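Local atomic coordinates of ZYRO0G01672p (Zygosaccharomyces rouxii, PDB entry 4U8T), a protein that probably reads N6-methyladenosine marks in mRNA through its YTH domain, which is captured here bound to an RNA carrying that modified base. Residues Arg27-Lys32 with Ala69-Leu74; Gly85-Ser90 with Val114-Val119; Leu93-Asp98 with Tyr108-Lys113. One frame throughout, in Å; residues are numbered along the deposited sequence.

Contact 1. Residues Arg27-Lys32 with Ala69-Leu74; sequences RFFVIK and AKIYLL. With nucleotides of chain G.
F28 and Y72 carry CG anti to the carbonyl carbon (chi1 -51° and -68°). Their pairing puts both side chains on one face of the sheet, and the matching torsions lay the rings side by side. They sit on parallel strands 27-33 and 71-77, inner neighbours in the mixed sheet of the YTH domain, a member of the PUA clan, between strands 82-94 and 148-149. The ring planes are 14° apart but slid past each other, with little overlap. F28 CE2 meets Y72 CD1 at 3.5 Å, and F28 CD2 rests on CB of Y72.

The other face carries F29, I71 and L73. F29 CD1 reaches CG2 of I71 at 3.9 Å, and helix 52-63 packs on F29 and I71. I31 lays CG1 against CB and CD2 of L73. R27 turns its guanidinium away from the strand pair to a salt bridge with E148.

The backbones are joined by five hydrogen bonds that alternate in the parallel manner. R27 O receives N of Y72, and F29 uses both N and O, toward Y72 and L74. Near the end of strand 27-33, K32 reaches the RNA. Its CE lies 3.5 Å from O3' of C5 of chain G, and its NZ makes a salt bridge with a phosphate of another nucleotide. The last backbone bond, I31 N to L74 O at 2.8 Å, is nearly straight, but its donor stands above the carbonyl plane.

Contact 2. Residues Gly85-Ser90 with Val114-Val119; sequences GVAEMS and VRWIVV
A87 lies under the indole of W116. Its CB sits over one face of the ring system, 4.0 Å from the centroid of the five-membered ring and 8° off the normal, a CH-pi contact. The indole leans back along strand 85-90, and its CZ3 comes 4.0 Å from CA of G85, which meets the ring at its edge. At the backbone angles of G85 (phi 165°, psi 175°) a side chain would be jammed against the preceding carbonyl O. S42 accepts a hydrogen bond from NE1 of W116, and the rings of F43 and F75 also meet the indole. An alanine in place of W116 would probably leave the methyl of A87 without its aromatic cover and open a gap beside G85.

On the other face, V86 and V118 stand side by side and point the same way, with their CB atoms 3.8 Å apart. The two strands run antiparallel, and a classic beta bulge shifts their register here. I117 and V118 both face V86, and V86 O accepts N-H from each, at 3.0 Å from I117 N and 3.2 Å from V118 N. Both donors lie in the carbonyl plane.

I117 crosses E88 at about a right angle, with CD1 3.5 Å from OE2. That carboxylate oxygen is bound to K70 in a salt bridge. R115 lies on the same face, but OE1 of E88 stays 4.0 Å from its NH1 and well out of the guanidinium plane, so any attraction is probably of charge alone. CB of S90 packs on CD of R115 at 3.7 Å.

Contact 3. Residues Leu93-Asp98 with Tyr108-Lys113; sequences LREDLD and YRHAFK. With nucleotides of chain G.
This is a loose, partly buried contact where strands 82-94 and 111-123 part into the loop that joins them. A single hydrogen bond crosses it, from R94 N to A111 O at 3.0 Å.

L93 places CD1 in the plane of the F112 ring, at its edge, 3.6 Å from CD2. Its CG meets CB of H110 at 3.9 Å. Helix 52-63 packs on F112 through N55 and L58. L97 folds back from the loop, and its CD2 touches CE of K113.

R94 and K113 cross obliquely. CD of K113 lies over one face of the guanidinium, and NH1 of R94 and NZ of K113 are modelled 3.1 Å apart. Both are donors, so this is a meeting of like charges and not a bond. E95 lies alongside H110, with OE2 near the edge of the imidazole.

Y108 takes no part in the strand pairing. Its ring lies against the modified adenine of chain G, 3.5 Å from CZ to C6, with N6 over one face. An aromatic ring laid over the methylated base in this way is characteristic of the aromatic cage with which YTH domains hold m6A.

How the contacts relate
All three contacts reach one mixed sheet, contact 3 at the end where two of its strands part. Contact 1 pairs strands 27-33 and 71-77, and strand 82-94 links it to contact 2. L73 N lies 2.7 Å from A87 O, a probable hydrogen bond. Contacts 2 and 3 use the same two strands, and contact 3 is nested in the loop that contact 2 closes. S90 N and K113 O meet at 2.8 Å between them. F112 CE1 also packs on L73 CD1 of contact 1. Contacts 1 and 3, with centres about 17 Å apart, both touch the methylated nucleotide, through K32 and Y108. Contact 2 stays about 10 Å from the RNA at its nearest atom.

Contact 1. Residues Arg27-Lys32 with Ala69-Leu74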
loop_
_atom_site.group_PDB
_atom_site.type_symbol
_atom_site.label_atom_id
_atom_site.label_comp_id
_atom_site.label_asym_id
_atom_site.label_seq_id
_atom_site.Cartn_x
_atom_site.Cartn_y
_atom_site.Cartn_z
ATOM N N ARG A 27 5.020 8.580 5.996
ATOM C CA ARG A 27 4.448 7.496 6.765
ATOM C C ARG A 27 4.043 6.330 5.862
ATOM O O ARG A 27 3.882 6.474 4.671
ATOM C CB ARG A 27 3.290 8.018 7.595
ATOM C CG ARG A 27 3.737 9.085 8.563
ATOM C CD ARG A 27 2.603 9.813 9.163
ATOM N NE ARG A 27 1.835 8.954 10.023
ATOM C CZ ARG A 27 0.717 9.324 10.627
ATOM N NH1 ARG A 27 0.241 10.529 10.436
ATOM N NH2 ARG A 27 0.066 8.480 11.401
ATOM N N PHE A 28 3.931 5.160 6.463
ATOM C CA PHE A 28 3.785 3.916 5.747
ATOM C C PHE A 28 2.688 3.070 6.344
ATOM O O PHE A 28 2.630 2.874 7.538
ATOM C CB PHE A 28 5.085 3.137 5.784
ATOM C CG PHE A 28 6.276 3.925 5.374
ATOM C CD1 PHE A 28 6.875 4.813 6.251
ATOM C CD2 PHE A 28 6.852 3.727 4.131
ATOM C CE1 PHE A 28 7.980 5.528 5.878
ATOM C CE2 PHE A 28 7.969 4.430 3.754
ATOM C CZ PHE A 28 8.526 5.336 4.620
ATOM N N PHE A 29 1.842 2.529 5.482
ATOM C CA PHE A 29 0.709 1.725 5.896
ATOM C C PHE A 29 0.630 0.459 5.091
ATOM O O PHE A 29 0.918 0.449 3.926
ATOM C CB PHE A 29 -0.591 2.504 5.738
ATOM C CG PHE A 29 -0.715 3.638 6.664
ATOM C CD1 PHE A 29 -0.132 4.850 6.377
ATOM C CD2 PHE A 29 -1.416 3.511 7.827
ATOM C CE1 PHE A 29 -0.236 5.899 7.244
ATOM C CE2 PHE A 29 -1.533 4.559 8.677
ATOM C CZ PHE A 29 -0.941 5.748 8.395
ATOM N N VAL A 30 0.250 -0.618 5.741
ATOM C CA VAL A 30 -0.120 -1.820 5.063
ATOM C C VAL A 30 -1.498 -1.613 4.491
ATOM O O VAL A 30 -2.366 -1.114 5.192
ATOM C CB VAL A 30 -0.124 -2.976 6.021
ATOM C CG1 VAL A 30 -0.700 -4.178 5.409
ATOM C CG2 VAL A 30 1.246 -3.218 6.488
ATOM N N ILE A 31 -1.700 -1.957 3.220
ATOM C CA ILE A 31 -3.029 -2.013 2.634
ATOM C C ILE A 31 -3.388 -3.464 2.358
ATOM O O ILE A 31 -2.636 -4.176 1.730
ATOM C CB ILE A 31 -3.139 -1.212 1.326
ATOM C CG1 ILE A 31 -3.064 0.303 1.597
ATOM C CG2 ILE A 31 -4.395 -1.583 0.582
ATOM C CD1 ILE A 31 -4.142 0.876 2.497
ATOM N N LYS A 32 -4.535 -3.917 2.840
ATOM C CA LYS A 32 -4.977 -5.277 2.557
ATOM C C LYS A 32 -6.124 -5.294 1.566
ATOM O O LYS A 32 -6.918 -4.371 1.526
ATOM C CB LYS A 32 -5.396 -5.960 3.829
ATOM C CG LYS A 32 -4.277 -6.344 4.718
ATOM C CD LYS A 32 -3.327 -7.188 3.949
ATOM C CE LYS A 32 -3.104 -8.480 4.631
ATOM N NZ LYS A 32 -2.433 -9.474 3.823
ATOM N N ALA A 69 6.519 15.434 2.334
ATOM C CA ALA A 69 6.352 14.055 2.735
ATOM C C ALA A 69 5.223 13.330 2.022
ATOM O O ALA A 69 4.262 13.930 1.550
ATOM C CB ALA A 69 6.154 13.995 4.205
ATOM N N LYS A 70 5.342 12.011 1.984
ATOM C CA LYS A 70 4.385 11.177 1.282
ATOM C C LYS A 70 3.810 10.105 2.177
ATOM O O LYS A 70 4.311 9.854 3.264
ATOM C CB LYS A 70 5.052 10.538 0.067
ATOM C CG LYS A 70 5.431 11.523 -1.050
ATOM C CD LYS A 70 6.202 10.824 -2.173
ATOM C CE LYS A 70 6.683 11.799 -3.254
ATOM N NZ LYS A 70 7.248 11.102 -4.459
ATOM N N ILE A 71 2.765 9.452 1.702
ATOM C CA ILE A 71 2.262 8.254 2.369
ATOM C C ILE A 71 2.389 7.064 1.437
ATOM O O ILE A 71 1.848 7.054 0.343
ATOM C CB ILE A 71 0.795 8.405 2.828
ATOM C CG1 ILE A 71 0.730 9.246 4.092
ATOM C CG2 ILE A 71 0.184 7.064 3.133
ATOM C CD1 ILE A 71 -0.587 9.316 4.668
ATOM N N TYR A 72 3.146 6.072 1.882
ATOM C CA TYR A 72 3.371 4.857 1.122
ATOM C C TYR A 72 2.390 3.784 1.547
ATOM O O TYR A 72 2.088 3.607 2.710
ATOM C CB TYR A 72 4.796 4.382 1.302
ATOM C CG TYR A 72 5.795 5.309 0.678
ATOM C CD1 TYR A 72 6.271 6.404 1.369
ATOM C CD2 TYR A 72 6.267 5.093 -0.605
ATOM C CE1 TYR A 72 7.169 7.254 0.800
ATOM C CE2 TYR A 72 7.152 5.926 -1.169
ATOM C CZ TYR A 72 7.614 7.014 -0.464
ATOM O OH TYR A 72 8.524 7.870 -1.033
ATOM N N LEU A 73 1.882 3.084 0.554
ATOM C CA LEU A 73 0.949 2.005 0.759
ATOM C C LEU A 73 1.592 0.710 0.300
ATOM O O LEU A 73 2.008 0.587 -0.837
ATOM C CB LEU A 73 -0.348 2.277 0.001
ATOM C CG LEU A 73 -1.045 3.620 0.224
ATOM C CD1 LEU A 73 -2.175 3.777 -0.751
ATOM C CD2 LEU A 73 -1.577 3.712 1.649
ATOM N N LEU A 74 1.678 -0.253 1.197
ATOM C CA LEU A 74 2.262 -1.528 0.869
ATOM C C LEU A 74 1.143 -2.537 0.723
ATOM O O LEU A 74 0.500 -2.874 1.687
ATOM C CB LEU A 74 3.278 -1.935 1.944
ATOM C CG LEU A 74 4.251 -0.827 2.437
ATOM C CD1 LEU A 74 5.268 -1.368 3.409
ATOM C CD2 LEU A 74 4.985 -0.088 1.344
ATOM C C2 6MZ G 4 -11.264 -5.008 -1.492
ATOM C C4 6MZ G 4 -10.666 -4.427 0.687
ATOM C C5 6MZ G 4 -10.506 -3.047 0.269
ATOM O O1P 6MZ G 4 -15.230 -5.250 7.011
ATOM O O2P 6MZ G 4 -13.851 -6.960 8.271
ATOM N N9 6MZ G 4 -10.370 -4.455 1.982
ATOM N N3 6MZ G 4 -11.033 -5.340 -0.233
ATOM N N1 6MZ G 4 -11.151 -3.765 -1.934
ATOM C C6 6MZ G 4 -10.782 -2.751 -1.142
ATOM N N6 6MZ G 4 -10.672 -1.504 -1.618
ATOM C C9 6MZ G 4 -11.072 -1.223 -2.970
ATOM N N7 6MZ G 4 -10.133 -2.359 1.357
ATOM C C8 6MZ G 4 -10.073 -3.223 2.381
ATOM O "O5'" 6MZ G 4 -13.047 -5.824 6.185
ATOM C "C5'" 6MZ G 4 -11.665 -5.518 6.180
ATOM C "C4'" 6MZ G 4 -10.991 -6.131 4.995
ATOM O "O4'" 6MZ G 4 -11.373 -5.416 3.824
ATOM C "C1'" 6MZ G 4 -10.434 -5.649 2.826
ATOM C "C2'" 6MZ G 4 -9.117 -5.996 3.496
ATOM O "O2'" 6MZ G 4 -8.738 -7.280 3.044
ATOM C "C3'" 6MZ G 4 -9.477 -6.067 4.981
ATOM O "O3'" 6MZ G 4 -8.908 -7.198 5.591
ATOM P P 6MZ G 4 -13.917 -5.700 7.497
ATOM P P C G 5 -8.161 -7.092 6.981
ATOM O OP1 C G 5 -8.875 -7.909 7.964
ATOM O OP2 C G 5 -7.963 -5.677 7.222
ATOM O "O5'" C G 5 -6.751 -7.741 6.710
ATOM C "C5'" C G 5 -6.558 -9.140 6.728
ATOM C "C4'" C G 5 -5.412 -9.488 7.622
ATOM O "O4'" C G 5 -5.753 -9.182 8.972
ATOM C "C3'" C G 5 -4.947 -10.926 7.669
ATOM O "O3'" C G 5 -4.037 -11.160 6.615
ATOM C "C2'" C G 5 -4.289 -11.045 9.045
ATOM O "O2'" C G 5 -2.898 -10.814 8.963
ATOM C "C1'" C G 5 -4.922 -9.892 9.830
ATOM N N1 C G 5 -5.680 -10.255 11.030
ATOM C C2 C G 5 -5.319 -9.493 12.135
ATOM O O2 C G 5 -4.426 -8.648 12.003
ATOM N N3 C G 5 -5.940 -9.665 13.309
ATOM C C4 C G 5 -6.891 -10.561 13.383
ATOM N N4 C G 5 -7.450 -10.693 14.572
ATOM C C5 C G 5 -7.281 -11.355 12.264
ATOM C C6 C G 5 -6.660 -11.183 11.091
#

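Contact 2. Residues Gly85-Ser90 with Val114-Val119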
loop_
_atom_site.group_PDB
_atom_site.type_symbol
_atom_site.label_atom_id
_atom_site.label_comp_id
_atom_site.label_asym_id
_atom_site.label_seq_id
_atom_site.Cartn_x
_atom_site.Cartn_y
_atom_site.Cartn_z
ATOM N N GLY A 85 3.080 -5.047 -4.006
ATOM C CA GLY A 85 3.397 -3.770 -4.597
ATOM C C GLY A 85 3.376 -2.587 -3.670
ATOM O O GLY A 85 3.033 -2.721 -2.507
ATOM N N VAL A 86 3.779 -1.432 -4.193
ATOM C CA VAL A 86 3.889 -0.211 -3.417
ATOM C C VAL A 86 3.280 0.940 -4.158
ATOM O O VAL A 86 3.584 1.140 -5.308
ATOM C CB VAL A 86 5.355 0.118 -3.115
ATOM C CG1 VAL A 86 5.469 1.375 -2.289
ATOM C CG2 VAL A 86 5.988 -1.024 -2.406
ATOM N N ALA A 87 2.461 1.736 -3.487
ATOM C CA ALA A 87 1.896 2.926 -4.093
ATOM C C ALA A 87 2.039 4.133 -3.175
ATOM O O ALA A 87 2.250 3.982 -1.999
ATOM C CB ALA A 87 0.470 2.693 -4.430
ATOM N N GLU A 88 1.966 5.334 -3.729
ATOM C CA GLU A 88 1.838 6.549 -2.929
ATOM C C GLU A 88 0.441 7.096 -2.992
ATOM O O GLU A 88 -0.220 6.917 -3.984
ATOM C CB GLU A 88 2.766 7.651 -3.397
ATOM C CG GLU A 88 4.161 7.267 -3.711
ATOM C CD GLU A 88 4.872 8.404 -4.363
ATOM O OE1 GLU A 88 4.172 9.357 -4.765
ATOM O OE2 GLU A 88 6.117 8.360 -4.459
HETATM N N MSE A 89 0.004 7.785 -1.942
HETATM C CA MSE A 89 -1.191 8.591 -2.043
HETATM C C MSE A 89 -0.834 9.824 -2.855
HETATM O O MSE A 89 0.272 10.328 -2.766
HETATM C CB MSE A 89 -1.730 8.964 -0.672
HETATM C CG MSE A 89 -2.337 7.822 0.097
HETATM SE SE MSE A 89 -3.180 8.256 1.802
HETATM C CE MSE A 89 -4.777 9.076 1.193
ATOM N N SER A 90 -1.750 10.297 -3.682
ATOM C CA SER A 90 -1.465 11.470 -4.478
ATOM C C SER A 90 -2.650 12.405 -4.382
ATOM O O SER A 90 -2.747 13.401 -5.081
ATOM C CB SER A 90 -1.152 11.115 -5.927
ATOM O OG SER A 90 -2.188 10.399 -6.517
ATOM N N VAL A 114 -3.949 7.399 -6.244
ATOM C CA VAL A 114 -2.691 6.746 -5.905
ATOM C C VAL A 114 -1.774 6.725 -7.106
ATOM O O VAL A 114 -2.211 6.744 -8.237
ATOM C CB VAL A 114 -2.886 5.282 -5.396
ATOM C CG1 VAL A 114 -3.570 5.253 -4.068
ATOM C CG2 VAL A 114 -3.633 4.455 -6.388
ATOM N N ARG A 115 -0.487 6.777 -6.850
ATOM C CA ARG A 115 0.509 6.635 -7.890
ATOM C C ARG A 115 1.346 5.377 -7.655
ATOM O O ARG A 115 2.005 5.249 -6.641
ATOM C CB ARG A 115 1.307 7.933 -7.974
ATOM C CG ARG A 115 0.671 8.850 -9.009
ATOM C CD ARG A 115 0.931 10.340 -8.856
ATOM N NE ARG A 115 2.296 10.677 -8.477
ATOM C CZ ARG A 115 2.665 11.882 -8.053
ATOM N NH1 ARG A 115 3.927 12.103 -7.701
ATOM N NH2 ARG A 115 1.774 12.871 -8.007
ATOM N N TRP A 116 1.222 4.386 -8.526
ATOM C CA TRP A 116 1.979 3.148 -8.346
ATOM C C TRP A 116 3.478 3.259 -8.675
ATOM O O TRP A 116 3.879 3.867 -9.646
ATOM C CB TRP A 116 1.295 2.026 -9.143
ATOM C CG TRP A 116 0.110 1.486 -8.409
ATOM C CD1 TRP A 116 -1.128 2.035 -8.349
ATOM C CD2 TRP A 116 0.060 0.309 -7.608
ATOM N NE1 TRP A 116 -1.944 1.282 -7.573
ATOM C CE2 TRP A 116 -1.237 0.214 -7.096
ATOM C CE3 TRP A 116 0.984 -0.676 -7.275
ATOM C CZ2 TRP A 116 -1.629 -0.821 -6.268
ATOM C CZ3 TRP A 116 0.583 -1.706 -6.456
ATOM C CH2 TRP A 116 -0.703 -1.768 -5.962
ATOM N N ILE A 117 4.290 2.675 -7.800
ATOM C CA ILE A 117 5.752 2.737 -7.836
ATOM C C ILE A 117 6.411 1.392 -8.103
ATOM O O ILE A 117 7.356 1.276 -8.876
ATOM C CB ILE A 117 6.320 3.194 -6.493
ATOM C CG1 ILE A 117 5.989 4.615 -6.159
ATOM C CG2 ILE A 117 7.809 3.062 -6.455
ATOM C CD1 ILE A 117 6.603 4.920 -4.856
ATOM N N VAL A 118 5.941 0.391 -7.376
ATOM C CA VAL A 118 6.482 -0.948 -7.423
ATOM C C VAL A 118 5.360 -1.919 -7.688
ATOM O O VAL A 118 4.324 -1.843 -7.067
ATOM C CB VAL A 118 7.156 -1.343 -6.110
ATOM C CG1 VAL A 118 7.837 -2.665 -6.253
ATOM C CG2 VAL A 118 8.142 -0.307 -5.696
ATOM N N VAL A 119 5.556 -2.814 -8.634
ATOM C CA VAL A 119 4.659 -3.933 -8.795
ATOM C C VAL A 119 5.513 -5.172 -8.781
ATOM O O VAL A 119 6.197 -5.461 -9.742
ATOM C CB VAL A 119 3.843 -3.858 -10.111
ATOM C CG1 VAL A 119 3.021 -5.097 -10.298
ATOM C CG2 VAL A 119 2.948 -2.657 -10.134
#

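Contact 3. Residues Leu93-Asp98 with Tyr108-Lys113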
loop_
_atom_site.group_PDB
_atom_site.type_symbol
_atom_site.label_atom_id
_atom_site.label_comp_id
_atom_site.label_asym_id
_atom_site.label_seq_id
_atom_site.Cartn_x
_atom_site.Cartn_y
_atom_site.Cartn_z
ATOM N N LEU A 93 -8.975 12.062 0.126
ATOM C CA LEU A 93 -10.186 11.405 -0.313
ATOM C C LEU A 93 -11.027 12.410 -1.125
ATOM O O LEU A 93 -11.038 13.599 -0.841
ATOM C CB LEU A 93 -10.911 10.836 0.912
ATOM C CG LEU A 93 -11.830 9.620 0.945
ATOM C CD1 LEU A 93 -11.147 8.400 0.491
ATOM C CD2 LEU A 93 -12.283 9.386 2.353
ATOM N N ARG A 94 -11.660 11.945 -2.190
ATOM C CA ARG A 94 -12.488 12.790 -3.043
ATOM C C ARG A 94 -13.817 12.113 -3.282
ATOM O O ARG A 94 -14.017 10.986 -2.846
ATOM C CB ARG A 94 -11.824 13.077 -4.386
ATOM C CG ARG A 94 -10.540 13.849 -4.328
ATOM C CD ARG A 94 -10.167 14.303 -5.715
ATOM N NE ARG A 94 -8.908 15.040 -5.736
ATOM C CZ ARG A 94 -8.266 15.388 -6.849
ATOM N NH1 ARG A 94 -8.763 15.058 -8.038
ATOM N NH2 ARG A 94 -7.127 16.066 -6.776
ATOM N N GLU A 95 -14.758 12.806 -3.916
ATOM C CA GLU A 95 -16.049 12.176 -4.179
ATOM C C GLU A 95 -16.270 12.071 -5.675
ATOM O O GLU A 95 -17.141 11.338 -6.125
ATOM C CB GLU A 95 -17.217 12.916 -3.533
ATOM C CG GLU A 95 -18.415 11.988 -3.437
ATOM C CD GLU A 95 -19.651 12.628 -2.879
ATOM O OE1 GLU A 95 -20.038 13.698 -3.380
ATOM O OE2 GLU A 95 -20.233 12.053 -1.939
ATOM N N ASP A 96 -15.428 12.758 -6.438
ATOM C CA ASP A 96 -15.644 12.902 -7.866
ATOM C C ASP A 96 -14.838 11.905 -8.681
ATOM O O ASP A 96 -14.543 12.150 -9.842
ATOM C CB ASP A 96 -15.235 14.305 -8.316
ATOM C CG ASP A 96 -13.735 14.568 -8.113
ATOM O OD1 ASP A 96 -13.094 13.806 -7.376
ATOM O OD2 ASP A 96 -13.172 15.498 -8.718
ATOM N N LEU A 97 -14.501 10.770 -8.084
ATOM C CA LEU A 97 -13.742 9.750 -8.784
ATOM C C LEU A 97 -14.593 8.533 -9.065
ATOM O O LEU A 97 -15.598 8.305 -8.403
ATOM C CB LEU A 97 -12.511 9.351 -7.989
ATOM C CG LEU A 97 -11.496 10.452 -7.756
ATOM C CD1 LEU A 97 -10.468 9.939 -6.809
ATOM C CD2 LEU A 97 -10.855 10.798 -9.063
ATOM N N ASP A 98 -14.153 7.735 -10.027
ATOM C CA ASP A 98 -14.953 6.645 -10.542
ATOM C C ASP A 98 -14.866 5.396 -9.710
ATOM O O ASP A 98 -14.115 4.492 -10.027
ATOM C CB ASP A 98 -14.546 6.320 -11.965
ATOM C CG ASP A 98 -15.520 5.389 -12.643
ATOM O OD1 ASP A 98 -16.679 5.264 -12.180
ATOM O OD2 ASP A 98 -15.110 4.767 -13.638
ATOM N N TYR A 108 -17.371 0.785 -1.244
ATOM C CA TYR A 108 -16.323 1.781 -1.419
ATOM C C TYR A 108 -16.832 2.987 -2.158
ATOM O O TYR A 108 -16.627 3.111 -3.353
ATOM C CB TYR A 108 -15.132 1.160 -2.151
ATOM C CG TYR A 108 -14.755 -0.145 -1.523
ATOM C CD1 TYR A 108 -14.087 -0.184 -0.321
ATOM C CD2 TYR A 108 -15.114 -1.332 -2.100
ATOM C CE1 TYR A 108 -13.778 -1.357 0.266
ATOM C CE2 TYR A 108 -14.806 -2.506 -1.517
ATOM C CZ TYR A 108 -14.135 -2.513 -0.340
ATOM O OH TYR A 108 -13.839 -3.696 0.258
ATOM N N ARG A 109 -17.498 3.887 -1.457
ATOM C CA ARG A 109 -18.137 4.995 -2.133
ATOM C C ARG A 109 -17.221 6.183 -2.337
ATOM O O ARG A 109 -17.485 7.036 -3.171
ATOM C CB ARG A 109 -19.359 5.425 -1.328
ATOM C CG ARG A 109 -20.293 4.275 -1.042
ATOM C CD ARG A 109 -21.720 4.583 -1.449
ATOM N NE ARG A 109 -22.609 3.476 -1.122
ATOM C CZ ARG A 109 -22.644 2.334 -1.807
ATOM N NH1 ARG A 109 -21.828 2.156 -2.837
ATOM N NH2 ARG A 109 -23.473 1.351 -1.458
ATOM N N HIS A 110 -16.115 6.223 -1.616
ATOM C CA HIS A 110 -15.144 7.279 -1.828
ATOM C C HIS A 110 -13.808 6.668 -2.136
ATOM O O HIS A 110 -13.587 5.521 -1.833
ATOM C CB HIS A 110 -15.070 8.179 -0.606
ATOM C CG HIS A 110 -16.408 8.568 -0.073
ATOM N ND1 HIS A 110 -17.318 9.293 -0.809
ATOM C CD2 HIS A 110 -17.002 8.314 1.111
ATOM C CE1 HIS A 110 -18.412 9.477 -0.094
ATOM N NE2 HIS A 110 -18.246 8.891 1.074
ATOM N N ALA A 111 -12.902 7.433 -2.714
ATOM C CA ALA A 111 -11.586 6.915 -3.001
ATOM C C ALA A 111 -10.624 8.038 -3.095
ATOM O O ALA A 111 -11.016 9.165 -3.180
ATOM C CB ALA A 111 -11.584 6.130 -4.287
ATOM N N PHE A 112 -9.346 7.718 -3.145
ATOM C CA PHE A 112 -8.339 8.738 -3.327
ATOM C C PHE A 112 -7.377 8.320 -4.416
ATOM O O PHE A 112 -7.277 7.160 -4.723
ATOM C CB PHE A 112 -7.590 8.994 -2.021
ATOM C CG PHE A 112 -7.127 7.750 -1.320
ATOM C CD1 PHE A 112 -5.932 7.155 -1.668
ATOM C CD2 PHE A 112 -7.874 7.191 -0.302
ATOM C CE1 PHE A 112 -5.505 6.040 -1.036
ATOM C CE2 PHE A 112 -7.450 6.067 0.338
ATOM C CZ PHE A 112 -6.262 5.494 -0.027
ATOM N N LYS A 113 -6.655 9.272 -4.978
ATOM C CA LYS A 113 -5.716 8.975 -6.041
ATOM C C LYS A 113 -4.473 8.353 -5.495
ATOM O O LYS A 113 -3.987 8.729 -4.437
ATOM C CB LYS A 113 -5.359 10.237 -6.832
ATOM C CG LYS A 113 -6.503 10.758 -7.652
ATOM C CD LYS A 113 -6.162 11.996 -8.411
ATOM C CE LYS A 113 -7.311 12.319 -9.358
ATOM N NZ LYS A 113 -7.127 13.543 -10.185
ATOM C C2 6MZ G 4 -11.264 -5.008 -1.492
ATOM C C4 6MZ G 4 -10.666 -4.427 0.687
ATOM C C5 6MZ G 4 -10.506 -3.047 0.269
ATOM O O1P 6MZ G 4 -15.230 -5.250 7.011
ATOM O O2P 6MZ G 4 -13.851 -6.960 8.271
ATOM N N9 6MZ G 4 -10.370 -4.455 1.982
ATOM N N3 6MZ G 4 -11.033 -5.340 -0.233
ATOM N N1 6MZ G 4 -11.151 -3.765 -1.934
ATOM C C6 6MZ G 4 -10.782 -2.751 -1.142
ATOM N N6 6MZ G 4 -10.672 -1.504 -1.618
ATOM C C9 6MZ G 4 -11.072 -1.223 -2.970
ATOM N N7 6MZ G 4 -10.133 -2.359 1.357
ATOM C C8 6MZ G 4 -10.073 -3.223 2.381
ATOM O "O5'" 6MZ G 4 -13.047 -5.824 6.185
ATOM C "C5'" 6MZ G 4 -11.665 -5.518 6.180
ATOM C "C4'" 6MZ G 4 -10.991 -6.131 4.995
ATOM O "O4'" 6MZ G 4 -11.373 -5.416 3.824
ATOM C "C1'" 6MZ G 4 -10.434 -5.649 2.826
ATOM C "C2'" 6MZ G 4 -9.117 -5.996 3.496
ATOM O "O2'" 6MZ G 4 -8.738 -7.280 3.044
ATOM C "C3'" 6MZ G 4 -9.477 -6.067 4.981
ATOM O "O3'" 6MZ G 4 -8.908 -7.198 5.591
ATOM P P 6MZ G 4 -13.917 -5.700 7.497
#